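Local coordinates for protein type II restriction enzyme NgoMIV (Neisseria gonorrhoeae, PDB 4ABT) that recognises the double-stranded DNA sequence 5'-GCCGGC-3' as a homotetramer and, with magnesium, cleaves it after the first G, at residues 22-27 / 51-56; 29-34 / 186-191; 137-142 / 199-204; 182-187 / 217-222. All coordinates share one frame; numbering follows the deposited sequence.

Contact 1. Residues 22-27 / 51-56; sequences LATNNR and LHSETV
Thr24 and Ser53 meet through a single water that gathers three oxygens from the two loops. It lies 2.7 Å from Thr24 OG1, is also hydrogen-bonded to Ser53 OG, and donates to Thr55 O at 2.9 Å. Two small hydroxyl side chains suit this seam, since their own oxygens are 4.4 Å apart (Thr24 OG1 to Ser53 OG) and the water fills the step between them. Ser53 reaches it because OG swings anti to the backbone N (chi1 168°). Direct pairing is slight: Thr24 N gives a weak bond to Thr55 O at 3.5 Å, and the CA-H of Val56 points at Thr24 O, with Val56 CA 3.2 Å from that oxygen. Thr24 and Val56 thus form one isolated beta bridge between loops that flank helix 38-50 on its N- and C-terminal sides. That helix closes in a Schellman motif, with His52 at positive phi as its C-prime residue, and beyond it 53-56 runs beside 22-27, the two directions 40° apart. At one end of the seam the leucines cross at about a right angle, Leu22 CD2 meeting Leu51 CD2 at 3.6 Å; both also pack on helix 4-18. At the other end the branched Val56 sets CG1 3.7 Å from Asn26 N. Next to it, Asn25 OD1 accepts from Arg27 N at 2.8 Å in an Asx turn, a role that suits its short amide, and it also takes Val29 N.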
# COMPACT_ATOMS: atom_id res chain seq x y z
N LEU B 22 0.67 -7.23 36.41
CA LEU B 22 -0.50 -6.49 36.83
C LEU B 22 -0.61 -6.39 38.37
O LEU B 22 -0.71 -7.36 39.03
CB LEU B 22 -1.77 -7.14 36.28
CG LEU B 22 -3.11 -6.42 36.53
CD1 LEU B 22 -3.25 -5.09 35.75
CD2 LEU B 22 -4.24 -7.32 36.13
N ALA B 23 -0.53 -5.19 38.91
CA ALA B 23 -0.70 -5.01 40.35
C ALA B 23 -1.05 -3.53 40.51
O ALA B 23 -1.26 -2.80 39.49
CB ALA B 23 0.57 -5.33 41.08
N THR B 24 -1.09 -3.07 41.77
CA THR B 24 -1.47 -1.71 42.08
C THR B 24 -0.37 -1.17 42.95
O THR B 24 0.05 -1.88 43.85
CB THR B 24 -2.77 -1.72 42.92
OG1 THR B 24 -3.82 -2.43 42.24
CG2 THR B 24 -3.19 -0.30 43.34
N ASN B 25 0.12 0.06 42.73
CA ASN B 25 1.10 0.58 43.68
C ASN B 25 0.39 1.18 44.90
O ASN B 25 -0.88 1.24 44.95
CB ASN B 25 2.09 1.57 43.07
CG ASN B 25 1.47 2.88 42.72
OD1 ASN B 25 0.37 3.18 43.16
ND2 ASN B 25 2.16 3.66 41.91
N ASN B 26 1.19 1.65 45.86
CA ASN B 26 0.63 2.17 47.10
C ASN B 26 -0.07 3.53 46.98
O ASN B 26 -0.61 4.01 47.97
CB ASN B 26 1.66 2.10 48.25
CG ASN B 26 2.85 3.07 48.08
OD1 ASN B 26 2.93 3.86 47.12
ND2 ASN B 26 3.79 3.02 49.05
N ARG B 27 -0.08 4.12 45.79
CA ARG B 27 -0.90 5.31 45.53
C ARG B 27 -2.19 4.94 44.85
O ARG B 27 -2.96 5.82 44.42
CB ARG B 27 -0.17 6.39 44.68
CG ARG B 27 1.00 7.11 45.39
N LEU B 51 -10.54 -8.72 38.09
CA LEU B 51 -9.61 -9.83 38.00
C LEU B 51 -9.13 -10.21 39.39
O LEU B 51 -8.20 -11.02 39.53
CB LEU B 51 -8.41 -9.48 37.11
CG LEU B 51 -8.34 -9.75 35.61
CD1 LEU B 51 -9.63 -9.62 34.83
CD2 LEU B 51 -7.29 -8.87 34.96
N HIS B 52 -9.72 -9.60 40.41
CA HIS B 52 -9.42 -9.95 41.80
C HIS B 52 -7.98 -9.75 42.19
O HIS B 52 -7.42 -10.52 42.97
CB HIS B 52 -9.88 -11.39 42.13
CG HIS B 52 -11.32 -11.65 41.80
ND1 HIS B 52 -11.71 -12.40 40.71
CD2 HIS B 52 -12.46 -11.21 42.40
CE1 HIS B 52 -13.03 -12.44 40.67
NE2 HIS B 52 -13.51 -11.72 41.67
N SER B 53 -7.39 -8.68 41.67
CA SER B 53 -6.00 -8.35 41.96
C SER B 53 -5.92 -7.82 43.36
O SER B 53 -6.74 -6.98 43.71
CB SER B 53 -5.53 -7.26 41.02
OG SER B 53 -4.29 -6.75 41.45
N GLU B 54 -4.91 -8.23 44.12
CA GLU B 54 -4.78 -7.85 45.51
C GLU B 54 -3.39 -7.34 45.90
O GLU B 54 -3.27 -6.56 46.84
CB GLU B 54 -5.16 -9.03 46.41
CG GLU B 54 -6.65 -9.05 46.90
CD GLU B 54 -7.25 -10.48 46.93
OE1 GLU B 54 -6.48 -11.46 46.82
OE2 GLU B 54 -8.50 -10.62 47.03
N THR B 55 -2.34 -7.79 45.22
CA THR B 55 -0.99 -7.41 45.55
C THR B 55 -0.72 -5.89 45.44
O THR B 55 -1.18 -5.22 44.53
CB THR B 55 0.02 -8.09 44.58
OG1 THR B 55 -0.17 -9.51 44.54
CG2 THR B 55 1.47 -7.77 45.01
N VAL B 56 0.06 -5.37 46.35
CA VAL B 56 0.48 -3.99 46.28
C VAL B 56 2.00 -4.05 46.16
O VAL B 56 2.68 -4.58 47.06
CB VAL B 56 0.07 -3.10 47.56
CG1 VAL B 56 0.50 -1.62 47.38
CG2 VAL B 56 -1.44 -3.16 47.87
O HOH W 1 -3.72 -4.98 43.17

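Contact 2. Residues 29-34 / 186-191; sequences VVSNAD and CKWTIR. With CA (calcium ion), chain F; nucleotides of chain D.
Arg191 and Asp34 stack plane on plane, 18° from parallel, with Asp34 CG 3.6 Å from Arg191 NH2. Their long salt bridge rests on charge alone, because the N-H groups point elsewhere: Arg191 NE donates to O6 of DG8 of DNA chain D at 2.8 Å and Arg191 NH2 to DG8 N7 at 2.9 Å. The guanidinium's opposite face lies over the DG7 base. Its flat shape lets it both pair in plane with a guanine and be sandwiched. The arginine chain bends at chi2 (-64°), folding the group back so that NH1 reaches Ile190 O, a bond that fixes its rotation, while Asp34 OD2 is shared by Arg227 and a cytosine amino group. Thr189 OG1 donates to DG7 OP2 at 2.8 Å and Trp188 N to DC6 OP1 at 2.8 Å. Asn32 braces residues 188-189: Asn32 CB rests 3.7 Å from Trp188 CZ2, and its amide nitrogen bonds to Ala221 O. Trp188 NE1 reaches Ser31 O weakly but bonds a water within bonding distance of that carbonyl. A type I turn from Val30 to Ala33 shapes the facing loop. Paired donors on guanine O6 and N7, beside bonds to the DNA phosphates, are typical of major-groove sequence readout by restriction endonucleases.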
# COMPACT_ATOMS: atom_id res chain seq x y z
N VAL B 29 -2.36 3.31 41.99
CA VAL B 29 -2.25 3.24 40.50
C VAL B 29 -2.15 1.79 40.01
O VAL B 29 -1.19 1.13 40.34
CB VAL B 29 -1.04 4.04 39.94
CG1 VAL B 29 -1.11 4.04 38.47
CG2 VAL B 29 -1.03 5.50 40.46
N VAL B 30 -3.12 1.30 39.23
CA VAL B 30 -2.96 -0.03 38.61
C VAL B 30 -1.88 0.07 37.50
O VAL B 30 -1.85 1.07 36.73
CB VAL B 30 -4.31 -0.71 38.18
CG1 VAL B 30 -4.07 -1.98 37.34
CG2 VAL B 30 -5.16 -1.13 39.43
N SER B 31 -0.96 -0.92 37.49
CA SER B 31 0.27 -0.92 36.68
C SER B 31 0.10 -0.93 35.14
O SER B 31 1.12 -0.90 34.43
CB SER B 31 1.19 -2.08 37.07
OG SER B 31 0.57 -3.34 36.82
N ASN B 32 -1.13 -1.04 34.62
CA ASN B 32 -1.27 -0.92 33.19
C ASN B 32 -1.91 0.42 32.88
O ASN B 32 -2.18 0.73 31.74
CB ASN B 32 -2.04 -2.12 32.57
CG ASN B 32 -3.45 -2.29 33.14
OD1 ASN B 32 -3.70 -1.97 34.30
ND2 ASN B 32 -4.38 -2.77 32.33
N ALA B 33 -2.15 1.23 33.92
CA ALA B 33 -2.76 2.58 33.75
C ALA B 33 -1.72 3.59 33.28
O ALA B 33 -0.51 3.35 33.37
CB ALA B 33 -3.35 3.09 35.06
N ASP B 34 -2.18 4.71 32.76
CA ASP B 34 -1.31 5.83 32.62
C ASP B 34 -1.69 6.56 33.90
O ASP B 34 -2.76 7.13 33.97
CB ASP B 34 -1.69 6.55 31.34
CG ASP B 34 -1.16 7.98 31.25
OD1 ASP B 34 -0.48 8.46 32.21
OD2 ASP B 34 -1.46 8.61 30.18
N CYS B 186 2.65 -7.88 20.86
CA CYS B 186 2.19 -7.59 22.20
C CYS B 186 2.47 -6.15 22.63
O CYS B 186 3.54 -5.61 22.39
CB CYS B 186 2.84 -8.57 23.15
SG CYS B 186 2.47 -10.24 22.74
N LYS B 187 1.49 -5.51 23.23
CA LYS B 187 1.65 -4.17 23.77
C LYS B 187 0.99 -4.12 25.16
O LYS B 187 -0.23 -4.10 25.33
CB LYS B 187 1.18 -3.05 22.79
CG LYS B 187 1.83 -3.18 21.36
CD LYS B 187 1.70 -1.95 20.46
CE LYS B 187 2.79 -1.89 19.37
NZ LYS B 187 4.19 -1.50 19.90
N TRP B 188 1.85 -4.21 26.18
CA TRP B 188 1.39 -4.20 27.58
C TRP B 188 0.54 -2.96 27.76
O TRP B 188 -0.59 -3.08 28.19
CB TRP B 188 2.57 -4.22 28.57
CG TRP B 188 2.14 -4.11 29.99
CD1 TRP B 188 2.54 -3.14 30.90
CD2 TRP B 188 1.18 -4.93 30.69
NE1 TRP B 188 1.89 -3.33 32.10
CE2 TRP B 188 1.07 -4.43 32.00
CE3 TRP B 188 0.42 -6.07 30.33
CZ2 TRP B 188 0.22 -5.00 32.95
CZ3 TRP B 188 -0.40 -6.65 31.28
CH2 TRP B 188 -0.52 -6.10 32.56
N THR B 189 1.08 -1.80 27.38
CA THR B 189 0.31 -0.57 27.31
C THR B 189 0.60 0.09 25.98
O THR B 189 1.54 -0.31 25.27
CB THR B 189 0.68 0.38 28.43
OG1 THR B 189 2.03 0.80 28.25
CG2 THR B 189 0.50 -0.30 29.81
N ILE B 190 -0.20 1.11 25.65
CA ILE B 190 -0.09 1.84 24.39
C ILE B 190 0.07 3.34 24.61
O ILE B 190 -0.51 3.90 25.52
CB ILE B 190 -1.35 1.56 23.48
CG1 ILE B 190 -1.33 0.10 23.03
CG2 ILE B 190 -1.44 2.51 22.27
CD1 ILE B 190 -2.61 -0.28 22.24
N ARG B 191 0.88 3.98 23.78
CA ARG B 191 0.72 5.37 23.46
C ARG B 191 0.59 5.39 21.94
O ARG B 191 1.20 4.54 21.30
CB ARG B 191 1.91 6.20 23.89
CG ARG B 191 2.22 6.16 25.37
CD ARG B 191 1.09 6.74 26.19
NE ARG B 191 1.48 6.85 27.60
CZ ARG B 191 1.13 5.98 28.56
NH1 ARG B 191 0.37 4.91 28.29
NH2 ARG B 191 1.56 6.17 29.79
CA CA F . 5.58 -5.49 21.00
P DC D 6 5.52 -3.10 25.51
OP1 DC D 6 4.61 -4.20 25.94
OP2 DC D 6 5.27 -2.41 24.21
O5' DC D 6 5.70 -1.96 26.59
C5' DC D 6 5.95 -2.42 27.93
C4' DC D 6 6.14 -1.24 28.87
O4' DC D 6 7.25 -0.50 28.34
C3' DC D 6 4.97 -0.25 28.98
O3' DC D 6 4.84 -0.08 30.37
C2' DC D 6 5.38 1.01 28.27
C1' DC D 6 6.91 0.90 28.25
N1 DC D 6 7.54 1.54 27.00
C2 DC D 6 8.30 2.72 27.11
O2 DC D 6 8.46 3.18 28.26
N3 DC D 6 8.85 3.28 25.97
C4 DC D 6 8.64 2.71 24.76
N4 DC D 6 9.13 3.25 23.62
C5 DC D 6 7.85 1.51 24.66
C6 DC D 6 7.32 0.98 25.78
P DG D 7 4.34 1.17 31.17
OP1 DG D 7 4.31 0.74 32.59
OP2 DG D 7 3.21 1.86 30.51
O5' DG D 7 5.55 2.17 30.94
C5' DG D 7 6.72 2.15 31.80
C4' DG D 7 6.87 3.49 32.49
O4' DG D 7 7.25 4.54 31.54
C3' DG D 7 5.62 4.01 33.23
O3' DG D 7 6.15 4.61 34.45
C2' DG D 7 4.97 4.99 32.21
C1' DG D 7 6.14 5.43 31.33
N9 DG D 7 5.87 5.44 29.89
C8 DG D 7 4.88 4.76 29.23
N7 DG D 7 4.86 4.97 27.97
C5 DG D 7 5.91 5.83 27.75
C6 DG D 7 6.39 6.42 26.55
O6 DG D 7 5.97 6.24 25.37
N1 DG D 7 7.46 7.30 26.78
C2 DG D 7 8.03 7.55 28.02
N2 DG D 7 9.08 8.41 28.11
N3 DG D 7 7.57 6.99 29.12
C4 DG D 7 6.52 6.15 28.92
P DG D 8 5.31 5.51 35.49
OP1 DG D 8 5.91 5.22 36.82
OP2 DG D 8 3.86 5.29 35.34
O5' DG D 8 5.64 6.99 35.01
C5' DG D 8 7.00 7.46 35.04
C4' DG D 8 7.05 8.85 34.45
O4' DG D 8 6.72 8.68 33.05
C3' DG D 8 6.05 9.88 34.99
O3' DG D 8 6.80 11.01 35.38
C2' DG D 8 5.14 10.25 33.82
C1' DG D 8 5.97 9.78 32.61
N9 DG D 8 5.17 9.32 31.48
C8 DG D 8 4.11 8.42 31.49
N7 DG D 8 3.60 8.22 30.29
C5 DG D 8 4.38 9.04 29.44
C6 DG D 8 4.30 9.28 28.04
O6 DG D 8 3.50 8.77 27.22
N1 DG D 8 5.27 10.21 27.60
C2 DG D 8 6.21 10.82 28.40
N2 DG D 8 7.04 11.66 27.77
N3 DG D 8 6.31 10.61 29.73
C4 DG D 8 5.36 9.72 30.18
O HOH W 2 3.32 -2.22 34.14
O HOH W 3 -1.56 2.90 29.64
O HOH W 4 1.20 3.48 31.19
O HOH W 5 5.56 -3.27 21.66
O HOH W 6 4.79 -4.82 18.70
O HOH W 7 6.27 -6.55 23.14

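Contact 3. Residues 137-142 / 199-204; sequences ITPDII and RSEGLN. With CA (calcium ion), chain F; nucleotides of chain D.
Residues 137-139 run extended beside helix 197-208 and the chain kinks at Asp140, just before strand 141-145; the backbones come nearest at Ile137 and Glu201, whose CA atoms are 5.8 Å apart. Ile137 does most of the touching, its branches spread over two helix positions one turn apart. Ile137 CG2 presses on the aliphatic stem of Glu201 (CG at 3.4 Å), while Ile137 CG1 lies 3.5 Å from Asn204 CB. A beta-branched isoleucine suits the place, since one side chain must straddle both residues. Glu201 crosses it at about a right angle: with CG anti to the backbone N (chi1 170°) and the chain extended beyond, its carboxylate arrives beside the proline, OE1 3.8 Å from Pro139 CA. OE2 faces Ser183 OG, although their modelled spacing is too short to be trusted in detail. This is the active-site corner of the PD-(D/E)XK nuclease fold, in which Pro139 and Asp140 supply the "PD" and Lys187 the lysine. Asp140 OD2 binds, at 2.4 Å, a calcium ion in the place of the cofactor magnesium; the same ion takes DC5 OP1 at 2.3 Å, three waters and Cys186 O, giving six ligands. That phosphate joins DG4 to DC5, the step after the first G where the enzyme cuts, and the linkage is intact here. Asp140 OD1 and Glu201 OE1 stand 5.6 Å apart, like charges not in contact. Thr138 OG1 donates to DG4 OP1 of the bound DNA at 3.0 Å, and Arg199 of the helix packs on Ser200 of the second subunit.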
# COMPACT_ATOMS: atom_id res chain seq x y z
N ILE B 137 11.55 -7.35 9.79
CA ILE B 137 10.33 -7.78 10.48
C ILE B 137 10.74 -8.58 11.70
O ILE B 137 11.35 -9.67 11.58
CB ILE B 137 9.34 -8.55 9.59
CG1 ILE B 137 9.05 -7.75 8.31
CG2 ILE B 137 8.05 -8.82 10.34
CD1 ILE B 137 8.57 -8.60 7.16
N THR B 138 10.42 -8.00 12.86
CA THR B 138 10.81 -8.61 14.15
C THR B 138 9.61 -8.87 15.00
O THR B 138 9.30 -8.07 15.88
CB THR B 138 11.69 -7.70 14.98
OG1 THR B 138 11.47 -6.34 14.57
CG2 THR B 138 13.11 -8.08 14.78
N PRO B 139 8.92 -9.99 14.73
CA PRO B 139 7.70 -10.24 15.49
C PRO B 139 7.99 -10.55 16.97
O PRO B 139 9.14 -10.84 17.34
CB PRO B 139 7.09 -11.43 14.77
CG PRO B 139 7.76 -11.42 13.42
CD PRO B 139 9.15 -11.03 13.73
N ASP B 140 6.99 -10.38 17.83
CA ASP B 140 7.17 -10.69 19.23
C ASP B 140 7.01 -12.17 19.40
O ASP B 140 7.83 -12.80 20.07
CB ASP B 140 6.17 -9.94 20.14
CG ASP B 140 6.29 -8.42 20.01
OD1 ASP B 140 7.39 -7.90 19.65
OD2 ASP B 140 5.27 -7.74 20.27
N ILE B 141 5.94 -12.73 18.80
CA ILE B 141 5.64 -14.11 18.95
C ILE B 141 5.31 -14.62 17.53
O ILE B 141 4.55 -13.97 16.80
CB ILE B 141 4.44 -14.29 19.82
CG1 ILE B 141 4.63 -13.73 21.24
CG2 ILE B 141 4.08 -15.77 19.89
CD1 ILE B 141 3.31 -13.55 21.93
N ILE B 142 5.86 -15.75 17.12
CA ILE B 142 5.42 -16.33 15.87
C ILE B 142 4.69 -17.65 16.11
O ILE B 142 4.90 -18.35 17.12
CB ILE B 142 6.62 -16.47 14.87
CG1 ILE B 142 7.70 -17.33 15.46
CG2 ILE B 142 7.23 -15.06 14.53
CD1 ILE B 142 8.64 -17.99 14.45
N ARG B 199 1.86 -1.49 12.84
CA ARG B 199 1.33 -1.24 11.48
C ARG B 199 2.41 -1.42 10.45
O ARG B 199 2.23 -2.18 9.50
CB ARG B 199 0.71 0.15 11.31
CG ARG B 199 -0.50 0.36 12.12
CD ARG B 199 -1.21 1.63 11.59
NE ARG B 199 -2.21 2.06 12.56
CZ ARG B 199 -3.49 1.69 12.48
NH1 ARG B 199 -3.85 0.90 11.45
NH2 ARG B 199 -4.38 2.11 13.38
N SER B 200 3.54 -0.73 10.65
CA SER B 200 4.67 -0.94 9.73
C SER B 200 5.11 -2.42 9.62
O SER B 200 5.42 -2.90 8.50
CB SER B 200 5.86 -0.01 10.02
OG SER B 200 6.22 -0.08 11.38
N GLU B 201 5.10 -3.15 10.75
CA GLU B 201 5.45 -4.57 10.66
C GLU B 201 4.41 -5.32 9.81
O GLU B 201 4.81 -6.07 8.92
CB GLU B 201 5.65 -5.23 12.02
CG GLU B 201 5.77 -6.77 11.92
CD GLU B 201 5.49 -7.53 13.23
OE1 GLU B 201 5.96 -7.08 14.31
OE2 GLU B 201 4.80 -8.60 13.17
N GLY B 202 3.11 -5.10 10.06
CA GLY B 202 2.04 -5.72 9.30
C GLY B 202 2.25 -5.39 7.82
O GLY B 202 2.28 -6.30 6.99
N LEU B 203 2.42 -4.10 7.51
CA LEU B 203 2.72 -3.63 6.17
C LEU B 203 3.94 -4.37 5.53
O LEU B 203 3.89 -4.80 4.40
CB LEU B 203 2.93 -2.10 6.15
CG LEU B 203 2.96 -1.47 4.73
CD1 LEU B 203 1.61 -1.49 4.05
CD2 LEU B 203 3.55 -0.01 4.61
N ASN B 204 5.02 -4.53 6.26
CA ASN B 204 6.17 -5.24 5.72
C ASN B 204 5.85 -6.68 5.34
O ASN B 204 6.31 -7.17 4.28
CB ASN B 204 7.35 -5.15 6.68
CG ASN B 204 7.98 -3.74 6.74
OD1 ASN B 204 7.90 -2.95 5.78
ND2 ASN B 204 8.62 -3.44 7.87
CA CA F . 5.58 -5.49 21.00
P DG D 4 14.11 -3.28 16.00
OP1 DG D 4 13.57 -4.34 15.15
OP2 DG D 4 14.22 -1.91 15.46
O5' DG D 4 13.14 -3.17 17.27
C5' DG D 4 12.73 -4.32 17.91
C4' DG D 4 12.18 -4.04 19.29
O4' DG D 4 13.16 -3.38 20.13
C3' DG D 4 10.91 -3.20 19.26
O3' DG D 4 10.01 -3.99 20.07
C2' DG D 4 11.37 -1.86 19.85
C1' DG D 4 12.53 -2.30 20.78
N9 DG D 4 13.47 -1.20 21.04
C8 DG D 4 13.93 -0.28 20.12
N7 DG D 4 14.75 0.60 20.59
C5 DG D 4 14.83 0.24 21.93
C6 DG D 4 15.57 0.84 22.99
O6 DG D 4 16.28 1.82 22.93
N1 DG D 4 15.37 0.20 24.21
C2 DG D 4 14.57 -0.91 24.39
N2 DG D 4 14.45 -1.42 25.61
N3 DG D 4 13.88 -1.47 23.41
C4 DG D 4 14.06 -0.85 22.22
P DC D 5 8.56 -3.56 20.59
OP1 DC D 5 7.74 -4.78 20.49
OP2 DC D 5 8.15 -2.27 20.01
O5' DC D 5 8.86 -3.35 22.15
C5' DC D 5 9.00 -4.55 23.02
C4' DC D 5 9.12 -4.08 24.44
O4' DC D 5 10.32 -3.29 24.51
C3' DC D 5 8.06 -3.07 24.87
O3' DC D 5 6.94 -3.76 25.48
C2' DC D 5 8.73 -2.23 25.92
C1' DC D 5 10.18 -2.25 25.45
N1 DC D 5 10.67 -1.03 24.83
C2 DC D 5 11.27 -0.05 25.63
O2 DC D 5 11.39 -0.23 26.86
N3 DC D 5 11.73 1.08 25.00
C4 DC D 5 11.61 1.24 23.66
N4 DC D 5 12.09 2.34 23.07
C5 DC D 5 10.96 0.27 22.85
C6 DC D 5 10.54 -0.84 23.48
O HOH W 6 4.79 -4.82 18.70
O HOH W 7 6.27 -6.55 23.14
O HOH W 5 5.56 -3.27 21.66

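Contact 4. Residues 182-187 / 217-222; sequences ASISCK and VVVTAE. With CA (calcium ion), chain F; nucleotides of chain D.
Lys187 O is gripped by two donors from the neighbouring strand end: Thr220 OG1 at 2.8 Å and Ala221 N at 3.2 Å. The threonine hydroxyl gets there by lying anti to its own backbone N (chi1 -169°), and it also accepts from Glu222 N at 3.2 Å, an ST turn that ends the strand. Threonine suits this spot because one oxygen can give to the partner strand and receive from its own turn. Earlier along the strands the backbones pair in parallel register: Val219 N bonds to Ser185 O at 2.7 Å and Lys187 N to Val219 O at 2.8 Å, with the pattern continuing through Val217. Ile184 lies alongside both valines, its CG2 3.9 Å from Val217 CG2 and 3.7 Å from Val219 CG2, on the same face as Cys186. Lys187 goes to the other face, where NZ bonds to Asn197, Arg194 O and a calcium-bound water. Cys186 O itself binds the calcium ion. The strands, 27° apart, are the two arms of a beta-alpha-beta unit whose helix 197-208 covers the face of Ser185 and Val218; strand 141-145 pairs antiparallel on one side of them, and strand 240-243 parallel on the other.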
# COMPACT_ATOMS: atom_id res chain seq x y z
N ALA B 182 1.52 -17.15 11.82
CA ALA B 182 1.03 -15.95 12.50
C ALA B 182 2.18 -15.15 13.04
O ALA B 182 3.17 -15.70 13.48
CB ALA B 182 0.12 -16.32 13.67
N SER B 183 2.00 -13.83 13.05
CA SER B 183 2.90 -12.91 13.78
C SER B 183 1.98 -12.28 14.79
O SER B 183 0.91 -11.80 14.43
CB SER B 183 3.41 -11.85 12.81
OG SER B 183 3.67 -10.62 13.46
N ILE B 184 2.38 -12.29 16.06
CA ILE B 184 1.55 -11.75 17.14
C ILE B 184 2.32 -10.63 17.82
O ILE B 184 3.30 -10.92 18.46
CB ILE B 184 1.20 -12.86 18.19
CG1 ILE B 184 0.58 -14.09 17.50
CG2 ILE B 184 0.18 -12.35 19.15
CD1 ILE B 184 0.33 -15.33 18.40
N SER B 185 1.88 -9.37 17.69
CA SER B 185 2.50 -8.25 18.44
C SER B 185 1.84 -8.04 19.82
O SER B 185 0.62 -8.00 19.92
CB SER B 185 2.30 -6.93 17.73
OG SER B 185 3.19 -6.75 16.63
N CYS B 186 2.65 -7.88 20.86
CA CYS B 186 2.19 -7.59 22.20
C CYS B 186 2.47 -6.15 22.63
O CYS B 186 3.54 -5.61 22.39
CB CYS B 186 2.84 -8.57 23.15
SG CYS B 186 2.47 -10.24 22.74
N LYS B 187 1.49 -5.51 23.23
CA LYS B 187 1.65 -4.17 23.77
C LYS B 187 0.99 -4.12 25.16
O LYS B 187 -0.23 -4.10 25.33
CB LYS B 187 1.18 -3.05 22.79
CG LYS B 187 1.83 -3.18 21.36
CD LYS B 187 1.70 -1.95 20.46
CE LYS B 187 2.79 -1.89 19.37
NZ LYS B 187 4.19 -1.50 19.90
N VAL B 217 -1.72 -10.07 14.02
CA VAL B 217 -2.60 -9.72 15.11
C VAL B 217 -1.85 -8.94 16.18
O VAL B 217 -0.61 -8.97 16.21
CB VAL B 217 -3.36 -10.97 15.73
CG1 VAL B 217 -4.38 -11.67 14.71
CG2 VAL B 217 -2.43 -11.94 16.34
N VAL B 218 -2.60 -8.25 17.03
CA VAL B 218 -2.01 -7.46 18.10
C VAL B 218 -2.74 -7.85 19.37
O VAL B 218 -3.99 -7.89 19.40
CB VAL B 218 -2.13 -5.92 17.80
CG1 VAL B 218 -1.54 -5.06 18.93
CG2 VAL B 218 -1.40 -5.53 16.44
N VAL B 219 -1.98 -8.13 20.43
CA VAL B 219 -2.58 -8.35 21.76
C VAL B 219 -2.14 -7.19 22.69
O VAL B 219 -0.95 -6.80 22.68
CB VAL B 219 -2.16 -9.74 22.37
CG1 VAL B 219 -2.89 -10.03 23.66
CG2 VAL B 219 -2.36 -10.88 21.37
N THR B 220 -3.08 -6.65 23.48
CA THR B 220 -2.77 -5.46 24.31
C THR B 220 -3.51 -5.55 25.67
O THR B 220 -4.57 -6.18 25.75
CB THR B 220 -3.13 -4.15 23.59
OG1 THR B 220 -2.58 -3.05 24.31
CG2 THR B 220 -4.68 -3.95 23.42
N ALA B 221 -2.90 -5.02 26.73
CA ALA B 221 -3.57 -4.81 28.04
C ALA B 221 -3.87 -3.32 28.28
O ALA B 221 -4.21 -2.91 29.41
CB ALA B 221 -2.71 -5.39 29.19
N GLU B 222 -3.73 -2.52 27.22
CA GLU B 222 -4.07 -1.10 27.32
C GLU B 222 -5.51 -0.87 27.85
O GLU B 222 -6.46 -1.38 27.30
CB GLU B 222 -3.86 -0.42 25.97
CG GLU B 222 -4.40 1.00 25.87
CD GLU B 222 -3.78 1.94 26.92
OE1 GLU B 222 -2.59 1.75 27.24
OE2 GLU B 222 -4.49 2.86 27.39
CA CA F . 5.58 -5.49 21.00
P DC D 6 5.52 -3.10 25.51
OP1 DC D 6 4.61 -4.20 25.94
OP2 DC D 6 5.27 -2.41 24.21
O5' DC D 6 5.70 -1.96 26.59
C5' DC D 6 5.95 -2.42 27.93
C4' DC D 6 6.14 -1.24 28.87
O4' DC D 6 7.25 -0.50 28.34
C3' DC D 6 4.97 -0.25 28.98
O3' DC D 6 4.84 -0.08 30.37
C2' DC D 6 5.38 1.01 28.27
C1' DC D 6 6.91 0.90 28.25
N1 DC D 6 7.54 1.54 27.00
C2 DC D 6 8.30 2.72 27.11
O2 DC D 6 8.46 3.18 28.26
N3 DC D 6 8.85 3.28 25.97
C4 DC D 6 8.64 2.71 24.76
N4 DC D 6 9.13 3.25 23.62
C5 DC D 6 7.85 1.51 24.66
C6 DC D 6 7.32 0.98 25.78
O HOH W 8 1.68 -8.88 14.18
O HOH W 6 4.79 -4.82 18.70
O HOH W 5 5.56 -3.27 21.66
O HOH W 7 6.27 -6.55 23.14

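In the fold
Contacts 2, 3 and 4 converge on one calcium ion, for which contact 3 supplies Asp140 OD2 and the strand shared by contacts 2 and 4 supplies Cys186 O. Asp140 OD2 also lies 2.7 Å from Cys186 N, joining the residue that leads into strand 141-145 to strand 179-187. From the metal, segment 186-191 carries on toward the bases, so contact 2 links cleavage site to sequence reading; Asn32 ND2 ties it to Ala221 O of contact 4 at 2.9 Å. Contact 1 lies beyond, its centre about 32 Å from that of contact 3, yet Ala23 O meets Ser31 N at 2.8 Å, connecting the outer loops to the DNA-facing turn.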